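Side-chain contacts in beta-glucanase (Bacteroides thetaiotaomicron, PDB 6EUG), which probably hydrolyses O-glycosidic bonds, the chain modelled here being the family 43 glycoside hydrolase part, a five-bladed beta-propeller, of a longer protein: residues H128-L131 / G137-R140; A225-S230 / L247-K252; E182-W187 / K198-K203. One frame throughout, in Å; residues are numbered along the deposited sequence. Where two conformers were deposited one is given.

In the fold
The chain folds as a five-bladed beta-propeller with glucoimidazole bound in its pocket. Interaction 1 sits at the loop end of the hairpin made by strands 122-130 and 140-146; the His-128 side chain comes about 5 Å from the ligand. Interaction 2 belongs to the next sheet along the chain, its centre 16 Å from that of interaction 1, with the His-227 side chain about 13 Å from the ligand. Ser-212 lies between them, its backbone bonded to that of Ala-139 and its atoms touched by the side chains of His-227 and Tyr-229. Interaction 3 lies in the helical excursion joining these two sheets, its centre 21 Å and 24 Å from those of interactions 1 and 2.

Interaction 1 of 3, residues H128-L131 / G137-R140; sequences HLEL and GPAR
Glu-130 reaches across to segment 137-140 and takes the backbone N-H of Ala-139 on OE1, at 2.8 Å and nearly straight (165°). The donor arrives on the syn side of the carboxylate, tilted out of its plane. A bend at chi2 (-73°) folds the chain back so that the carboxylate lies against this segment, with Glu-130 OE1 also touching Pro-138 CD at 3.2 Å. The other oxygen, Glu-130 OE2, is met on its anti side, somewhat out of the carboxylate plane, by His-128 NE2 at 2.6 Å, and since OE2 lies in the imidazole plane, the bond helps fix how that ring is turned. Arg-213 adds a long, weak ion pair to OE2.

Next to this, Leu-129 and Arg-140 form an antiparallel hydrogen-bonded pair, Leu-129 N to Arg-140 O at 3.0 Å and Arg-140 N to Leu-129 O at 3.2 Å. The Arg-140 chain runs extended past Leu-131, whose CD1 sits over the centre of one guanidinium face, 3.8 Å from CZ. Arg-140 NH1 then bonds to Ser-158 OG. Leu-131 CB also packs on Pro-138 CG at 4.1 Å.

Further out, His-128 touches Glu-110 and Glu-130 touches Tyr-136, both residues lining the glucoimidazole pocket. This is the loop end of a beta-hairpin in a propeller blade, with a His-carboxylate pair beside the ligand site.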
loop_
_atom_site.group_PDB
_atom_site.type_symbol
_atom_site.label_atom_id
_atom_site.label_comp_id
_atom_site.label_asym_id
_atom_site.label_seq_id
_atom_site.Cartn_x
_atom_site.Cartn_y
_atom_site.Cartn_z
ATOM N N HIS A 128 2.350 3.577 6.591
ATOM C CA HIS A 128 3.652 3.036 7.006
ATOM C C HIS A 128 4.408 4.111 7.766
ATOM O O HIS A 128 4.610 5.177 7.245
ATOM C CB HIS A 128 4.404 2.606 5.730
ATOM C CG HIS A 128 5.830 2.153 5.931
ATOM N ND1 HIS A 128 6.710 2.041 4.870
ATOM C CD2 HIS A 128 6.525 1.783 7.040
ATOM C CE1 HIS A 128 7.891 1.658 5.326
ATOM N NE2 HIS A 128 7.805 1.485 6.635
ATOM N N LEU A 129 4.771 3.812 9.024
ATOM C CA LEU A 129 5.540 4.703 9.884
ATOM C C LEU A 129 6.904 4.100 10.242
ATOM O O LEU A 129 6.982 2.932 10.611
ATOM C CB LEU A 129 4.775 4.978 11.195
ATOM C CG LEU A 129 5.467 5.894 12.233
ATOM C CD1 LEU A 129 5.611 7.324 11.721
ATOM C CD2 LEU A 129 4.678 5.892 13.533
ATOM N N GLU A 130 7.971 4.916 10.161
ATOM C CA GLU A 130 9.246 4.618 10.779
ATOM C C GLU A 130 9.590 5.786 11.729
ATOM O O GLU A 130 9.508 6.975 11.359
ATOM C CB GLU A 130 10.362 4.427 9.742
ATOM C CG GLU A 130 10.104 3.361 8.667
ATOM C CD GLU A 130 10.185 1.914 9.123
ATOM O OE1 GLU A 130 10.696 1.653 10.239
ATOM O OE2 GLU A 130 9.784 1.010 8.328
ATOM N N LEU A 131 9.934 5.423 12.965
ATOM C CA LEU A 131 10.214 6.386 14.017
ATOM C C LEU A 131 11.462 7.223 13.699
ATOM O O LEU A 131 12.411 6.734 13.075
ATOM C CB LEU A 131 10.369 5.682 15.369
ATOM C CG LEU A 131 9.202 4.834 15.896
ATOM C CD1 LEU A 131 9.582 4.086 17.176
ATOM C CD2 LEU A 131 7.975 5.696 16.137
ATOM N N GLY A 137 14.175 0.501 10.465
ATOM C CA GLY A 137 14.125 -0.542 11.487
ATOM C C GLY A 137 12.762 -0.867 12.096
ATOM O O GLY A 137 12.371 -2.020 12.109
ATOM N N PRO A 138 12.045 0.143 12.635
ATOM C CA PRO A 138 10.804 -0.165 13.362
ATOM C C PRO A 138 9.693 -0.925 12.607
ATOM O O PRO A 138 8.963 -1.692 13.225
ATOM C CB PRO A 138 10.333 1.219 13.858
ATOM C CG PRO A 138 11.608 1.998 13.986
ATOM C CD PRO A 138 12.479 1.534 12.848
ATOM N N ALA A 139 9.522 -0.652 11.302
ATOM C CA ALA A 139 8.579 -1.347 10.439
ATOM C C ALA A 139 7.176 -1.394 11.018
ATOM O O ALA A 139 6.627 -2.485 11.249
ATOM C CB ALA A 139 9.103 -2.756 10.098
ATOM N N ARG A 140 6.606 -0.202 11.258
ATOM C CA ARG A 140 5.283 -0.078 11.872
ATOM C C ARG A 140 4.160 0.360 10.902
ATOM O O ARG A 140 4.408 0.975 9.830
ATOM C CB ARG A 140 5.325 0.941 13.008
ATOM C CG ARG A 140 6.212 0.586 14.207
ATOM C CD ARG A 140 6.046 1.600 15.338
ATOM N NE ARG A 140 6.782 1.190 16.537
ATOM C CZ ARG A 140 6.624 1.713 17.745
ATOM N NH1 ARG A 140 5.717 2.651 17.980
ATOM N NH2 ARG A 140 7.384 1.285 18.744
#

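Interaction 2 of 3, residues A225-S230 / L247-K252; sequences AYHIYS and LSHTGK
Strand 225-230 and the piece 247-252 run past each other without pairing: even the closest CA atoms, those of His-227 and His-249, stay 8.4 Å apart, and the two segments meet through side chains alone. Strand 225-231 is an inner strand of one blade of the beta-propeller, a four-stranded antiparallel sheet in which it is bonded to strands 215-219 and 236-242. After 249-250 the chain turns a corner at Gly-251 and then enters that sheet as strand 252-256, one of its two edge strands.

The contact is a pair of histidines. His-227 points from its strand toward the other segment; CG anti to the backbone N (chi1 176°) carries the ring toward 247-252, and the turn about chi2 presents ND1 to His-249. The ring of His-249 meets it at the edge, and its NE2 lies 3.0 Å from ND1 of His-227 in a hydrogen bond that either nitrogen could donate. Each nitrogen lies near the plane of the partner ring, so the two imidazoles meet rim to rim with planes 36° apart and centroids 5.2 Å apart, and neither covers the face of the other.

Other groups pack around these rings. His-249 rests on Ala-240 and Leu-242 of strand 236-242, and its ring also meets that of Trp-126, which lies on a strand of the preceding sheet, so the pair sits where two blades adjoin. The His-227 side chain touches Met-215 and Ser-212. Tyr-229, two residues along on the same strand and tied by its OH to Gln-238 OE1, sets CD1 over the centre of one face of the His-227 imidazole, 3.5 Å above the ring plane.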
loop_
_atom_site.group_PDB
_atom_site.type_symbol
_atom_site.label_atom_id
_atom_site.label_comp_id
_atom_site.label_asym_id
_atom_site.label_seq_id
_atom_site.Cartn_x
_atom_site.Cartn_y
_atom_site.Cartn_z
ATOM N N ALA A 225 -12.976 -4.942 6.669
ATOM C CA ALA A 225 -11.782 -4.315 6.078
ATOM C C ALA A 225 -10.512 -5.131 6.370
ATOM O O ALA A 225 -10.413 -5.770 7.414
ATOM C CB ALA A 225 -11.622 -2.876 6.573
ATOM N N TYR A 226 -9.544 -5.046 5.443
ATOM C CA TYR A 226 -8.285 -5.773 5.500
ATOM C C TYR A 226 -7.088 -4.840 5.294
ATOM O O TYR A 226 -7.118 -3.948 4.416
ATOM C CB TYR A 226 -8.214 -6.936 4.472
ATOM C CG TYR A 226 -9.340 -7.958 4.712
ATOM C CD1 TYR A 226 -10.604 -7.776 4.168
ATOM C CD2 TYR A 226 -9.128 -9.101 5.512
ATOM C CE1 TYR A 226 -11.638 -8.674 4.433
ATOM C CE2 TYR A 226 -10.149 -9.983 5.766
ATOM C CZ TYR A 226 -11.395 -9.776 5.216
ATOM O OH TYR A 226 -12.381 -10.681 5.482
ATOM N N HIS A 227 -6.060 -5.098 6.096
ATOM C CA HIS A 227 -4.722 -4.445 6.033
ATOM C C HIS A 227 -3.744 -5.454 5.365
ATOM O O HIS A 227 -3.508 -6.556 5.890
ATOM C CB HIS A 227 -4.303 -4.023 7.441
ATOM C CG HIS A 227 -2.922 -3.428 7.555
ATOM N ND1 HIS A 227 -2.115 -3.634 8.656
ATOM C CD2 HIS A 227 -2.215 -2.647 6.709
ATOM C CE1 HIS A 227 -0.971 -2.991 8.480
ATOM N NE2 HIS A 227 -1.007 -2.390 7.299
ATOM N N ILE A 228 -3.215 -5.060 4.210
ATOM C CA ILE A 228 -2.373 -5.901 3.351
ATOM C C ILE A 228 -0.976 -5.266 3.390
ATOM O O ILE A 228 -0.843 -4.076 3.101
ATOM C CB ILE A 228 -2.894 -5.971 1.915
ATOM C CG1 ILE A 228 -4.282 -6.661 1.900
ATOM C CG2 ILE A 228 -1.945 -6.807 1.053
ATOM C CD1 ILE A 228 -5.124 -6.433 0.690
ATOM N N TYR A 229 0.044 -6.015 3.767
ATOM C CA TYR A 229 1.386 -5.403 3.945
ATOM C C TYR A 229 2.572 -6.324 3.692
ATOM O O TYR A 229 2.462 -7.537 3.849
ATOM C CB TYR A 229 1.495 -4.771 5.357
ATOM C CG TYR A 229 1.198 -5.787 6.479
ATOM C CD1 TYR A 229 -0.134 -6.078 6.866
ATOM C CD2 TYR A 229 2.232 -6.529 7.096
ATOM C CE1 TYR A 229 -0.395 -7.018 7.845
ATOM C CE2 TYR A 229 1.971 -7.467 8.079
ATOM C CZ TYR A 229 0.653 -7.754 8.423
ATOM O OH TYR A 229 0.395 -8.722 9.368
ATOM N N SER A 230 3.709 -5.715 3.323
ATOM C CA SER A 230 4.966 -6.423 3.183
ATOM C C SER A 230 5.560 -6.626 4.599
ATOM O O SER A 230 5.735 -5.672 5.357
ATOM C CB SER A 230 5.930 -5.657 2.267
ATOM O OG SER A 230 5.362 -5.434 0.979
ATOM N N LEU A 247 -10.069 0.346 13.613
ATOM C CA LEU A 247 -8.977 1.022 14.338
ATOM C C LEU A 247 -7.920 0.092 14.923
ATOM O O LEU A 247 -6.917 0.582 15.441
ATOM C CB LEU A 247 -9.542 1.923 15.475
ATOM C CG LEU A 247 -10.560 2.955 15.040
ATOM C CD1 LEU A 247 -11.043 3.760 16.265
ATOM C CD2 LEU A 247 -10.082 3.868 13.926
ATOM N N SER A 248 -8.111 -1.229 14.797
ATOM C CA SER A 248 -7.173 -2.214 15.314
ATOM C C SER A 248 -7.326 -3.515 14.541
ATOM O O SER A 248 -8.270 -3.633 13.728
ATOM C CB SER A 248 -7.396 -2.421 16.821
ATOM O OG SER A 248 -8.631 -3.096 17.082
ATOM N N HIS A 249 -6.429 -4.465 14.800
ATOM C CA HIS A 249 -6.449 -5.805 14.153
ATOM C C HIS A 249 -7.158 -6.823 15.056
ATOM O O HIS A 249 -7.117 -6.686 16.283
ATOM C CB HIS A 249 -5.054 -6.294 13.860
ATOM C CG HIS A 249 -4.248 -5.385 12.982
ATOM N ND1 HIS A 249 -3.408 -4.410 13.480
ATOM C CD2 HIS A 249 -4.145 -5.314 11.634
ATOM C CE1 HIS A 249 -2.844 -3.773 12.470
ATOM N NE2 HIS A 249 -3.235 -4.336 11.348
ATOM N N THR A 250 -7.796 -7.848 14.472
ATOM C CA THR A 250 -8.497 -8.880 15.272
ATOM C C THR A 250 -7.636 -10.059 15.760
ATOM O O THR A 250 -8.039 -10.764 16.689
ATOM C CB THR A 250 -9.659 -9.499 14.491
ATOM O OG1 THR A 250 -9.120 -10.206 13.364
ATOM C CG2 THR A 250 -10.636 -8.421 14.036
ATOM N N GLY A 251 -6.490 -10.283 15.112
ATOM C CA GLY A 251 -5.663 -11.470 15.324
ATOM C C GLY A 251 -5.734 -12.497 14.213
ATOM O O GLY A 251 -4.907 -13.423 14.171
ATOM N N LYS A 252 -6.711 -12.346 13.313
ATOM C CA LYS A 252 -6.899 -13.281 12.213
ATOM C C LYS A 252 -6.122 -12.739 11.006
ATOM O O LYS A 252 -6.371 -11.597 10.563
ATOM C CB LYS A 252 -8.396 -13.428 11.888
ATOM C CG LYS A 252 -8.718 -14.454 10.822
ATOM C CD LYS A 252 -10.149 -14.378 10.308
ATOM C CE LYS A 252 -11.177 -14.647 11.370
ATOM N NZ LYS A 252 -12.473 -15.008 10.710
#

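Interaction 3 of 3, residues E182-W187 / K198-K203; sequences EEYKEW and KGMFVK
Lys-203 N bonds to Gly-199 O at 3.0 Å, closing the first turn of the helix that carries Met-200 and Phe-201 against Tyr-184 and Trp-187. Gly-199 does double duty here: its positive phi ends helix 190-197 in a Schellman motif, and it is also the N-cap residue of helix 200-205. The two short helices and the loop 182-187 form part of a helical excursion from the beta-propeller.

Two separate side-chain pairs make the contact, with no hydrogen bond across it. Met-200 extends from the helix with CG anti to its backbone N (chi1 177°), bringing the sulfur to Tyr-184 in a Met-aromatic contact. Met-200 SD lies 4.4 Å from the centroid of the tyrosine ring, approaching obliquely, 33° off the ring normal, and it is 3.9 Å from Tyr-184 CB. A bend at chi3 turns the methyl CE of Met-200 back to the same CB of Tyr-184, at 4.0 Å. Tyr-184 has a second partner in Lys-191, a cation-pi contact.

Trp-187 stacks on Trp-192 of helix 190-197. Trp-192 also touches both Met-200 and Phe-201, and so links the two pairs. Phe-201 in turn has Arg-204 as a cation-pi partner. Against Trp-187 it uses the rim of its ring: CE2 of Phe-201 lies 4.0 Å from CZ2 of Trp-187, with CZ2 near the phenyl plane.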
loop_
_atom_site.group_PDB
_atom_site.type_symbol
_atom_site.label_atom_id
_atom_site.label_comp_id
_atom_site.label_asym_id
_atom_site.label_seq_id
_atom_site.Cartn_x
_atom_site.Cartn_y
_atom_site.Cartn_z
ATOM N N GLU A 182 22.188 -18.348 15.242
ATOM C CA GLU A 182 23.615 -18.513 14.869
ATOM C C GLU A 182 23.819 -19.443 13.673
ATOM O O GLU A 182 24.849 -19.374 13.014
ATOM C CB GLU A 182 24.469 -19.015 16.052
ATOM C CG GLU A 182 24.487 -18.093 17.263
ATOM C CD GLU A 182 25.082 -16.717 16.969
ATOM O OE1 GLU A 182 26.195 -16.663 16.405
ATOM O OE2 GLU A 182 24.448 -15.686 17.309
ATOM N N GLU A 183 22.835 -20.288 13.381
ATOM C CA GLU A 183 22.928 -21.260 12.282
ATOM C C GLU A 183 22.452 -20.696 10.910
ATOM O O GLU A 183 22.780 -21.254 9.856
ATOM C CB GLU A 183 22.097 -22.471 12.677
ATOM C CG GLU A 183 22.589 -23.810 12.207
ATOM C CD GLU A 183 21.633 -24.927 12.604
ATOM O OE1 GLU A 183 21.388 -25.798 11.749
ATOM O OE2 GLU A 183 21.119 -24.939 13.756
ATOM N N TYR A 184 21.716 -19.580 10.932
ATOM C CA TYR A 184 21.073 -19.011 9.713
ATOM C C TYR A 184 21.466 -17.530 9.464
ATOM O O TYR A 184 20.665 -16.757 8.965
ATOM C CB TYR A 184 19.514 -19.184 9.800
ATOM C CG TYR A 184 19.093 -20.626 9.882
ATOM C CD1 TYR A 184 18.962 -21.402 8.734
ATOM C CD2 TYR A 184 18.883 -21.253 11.114
ATOM C CE1 TYR A 184 18.606 -22.757 8.808
ATOM C CE2 TYR A 184 18.523 -22.594 11.195
ATOM C CZ TYR A 184 18.388 -23.347 10.043
ATOM O OH TYR A 184 18.059 -24.691 10.123
ATOM N N LYS A 185 22.716 -17.157 9.759
ATOM C CA LYS A 185 23.175 -15.768 9.604
ATOM C C LYS A 185 23.292 -15.319 8.135
ATOM O O LYS A 185 22.993 -14.170 7.829
ATOM C CB LYS A 185 24.536 -15.537 10.297
ATOM C CG LYS A 185 24.510 -15.484 11.807
ATOM C CD LYS A 185 25.881 -15.014 12.304
ATOM C CE LYS A 185 26.084 -15.266 13.781
ATOM N NZ LYS A 185 27.294 -14.578 14.330
ATOM N N GLU A 186 23.720 -16.217 7.237
ATOM C CA GLU A 186 23.922 -15.865 5.845
ATOM C C GLU A 186 22.594 -15.935 5.077
ATOM O O GLU A 186 22.030 -17.015 4.876
ATOM C CB GLU A 186 24.946 -16.800 5.198
ATOM C CG GLU A 186 25.454 -16.282 3.868
ATOM C CD GLU A 186 26.316 -17.284 3.139
ATOM O OE1 GLU A 186 26.769 -18.280 3.761
ATOM O OE2 GLU A 186 26.523 -17.062 1.926
ATOM N N TRP A 187 22.104 -14.783 4.639
ATOM C CA TRP A 187 20.925 -14.740 3.756
ATOM C C TRP A 187 21.191 -15.448 2.398
ATOM O O TRP A 187 22.314 -15.475 1.901
ATOM C CB TRP A 187 20.506 -13.285 3.513
ATOM C CG TRP A 187 19.769 -12.646 4.650
ATOM C CD1 TRP A 187 19.980 -12.832 5.979
ATOM C CD2 TRP A 187 18.721 -11.676 4.535
ATOM N NE1 TRP A 187 19.102 -12.052 6.712
ATOM C CE2 TRP A 187 18.312 -11.344 5.847
ATOM C CE3 TRP A 187 18.057 -11.086 3.447
ATOM C CZ2 TRP A 187 17.277 -10.423 6.106
ATOM C CZ3 TRP A 187 17.024 -10.169 3.703
ATOM C CH2 TRP A 187 16.650 -9.851 5.027
ATOM N N LYS A 198 9.182 -21.621 5.622
ATOM C CA LYS A 198 8.507 -22.307 6.726
ATOM C C LYS A 198 8.216 -21.473 7.952
ATOM O O LYS A 198 7.652 -21.970 8.941
ATOM C CB LYS A 198 9.293 -23.578 7.106
ATOM C CG LYS A 198 9.292 -24.631 5.992
ATOM C CD LYS A 198 10.075 -25.904 6.375
ATOM C CE LYS A 198 9.714 -27.173 5.578
ATOM N NZ LYS A 198 10.112 -27.218 4.140
ATOM N N GLY A 199 8.615 -20.213 7.933
ATOM C CA GLY A 199 8.211 -19.255 8.983
ATOM C C GLY A 199 9.194 -18.805 10.052
ATOM O O GLY A 199 8.783 -18.270 11.112
ATOM N N MET A 200 10.468 -18.928 9.772
ATOM C CA MET A 200 11.509 -18.534 10.706
ATOM C C MET A 200 11.350 -17.096 11.198
ATOM O O MET A 200 11.486 -16.834 12.377
ATOM C CB MET A 200 12.888 -18.738 10.061
ATOM C CG MET A 200 14.068 -18.300 10.922
ATOM S SD MET A 200 15.708 -18.822 10.334
ATOM C CE MET A 200 15.852 -17.870 8.831
ATOM N N PHE A 201 11.084 -16.173 10.280
ATOM C CA PHE A 201 10.915 -14.747 10.711
ATOM C C PHE A 201 9.563 -14.456 11.354
ATOM O O PHE A 201 9.426 -13.465 12.132
ATOM C CB PHE A 201 11.238 -13.758 9.547
ATOM C CG PHE A 201 12.730 -13.592 9.228
ATOM C CD1 PHE A 201 13.755 -14.199 9.972
ATOM C CD2 PHE A 201 13.104 -12.806 8.147
ATOM C CE1 PHE A 201 15.103 -14.005 9.621
ATOM C CE2 PHE A 201 14.437 -12.605 7.800
ATOM C CZ PHE A 201 15.435 -13.201 8.535
ATOM N N VAL A 202 8.543 -15.262 11.051
ATOM C CA VAL A 202 7.302 -15.181 11.811
ATOM C C VAL A 202 7.561 -15.485 13.307
ATOM O O VAL A 202 7.137 -14.710 14.196
ATOM C CB VAL A 202 6.208 -16.135 11.264
ATOM C CG1 VAL A 202 4.942 -16.068 12.114
ATOM C CG2 VAL A 202 5.863 -15.819 9.801
ATOM N N LYS A 203 8.253 -16.588 13.575
ATOM C CA LYS A 203 8.598 -16.983 14.970
ATOM C C LYS A 203 9.494 -15.920 15.649
ATOM O O LYS A 203 9.261 -15.567 16.803
ATOM C CB LYS A 203 9.258 -18.386 14.978
#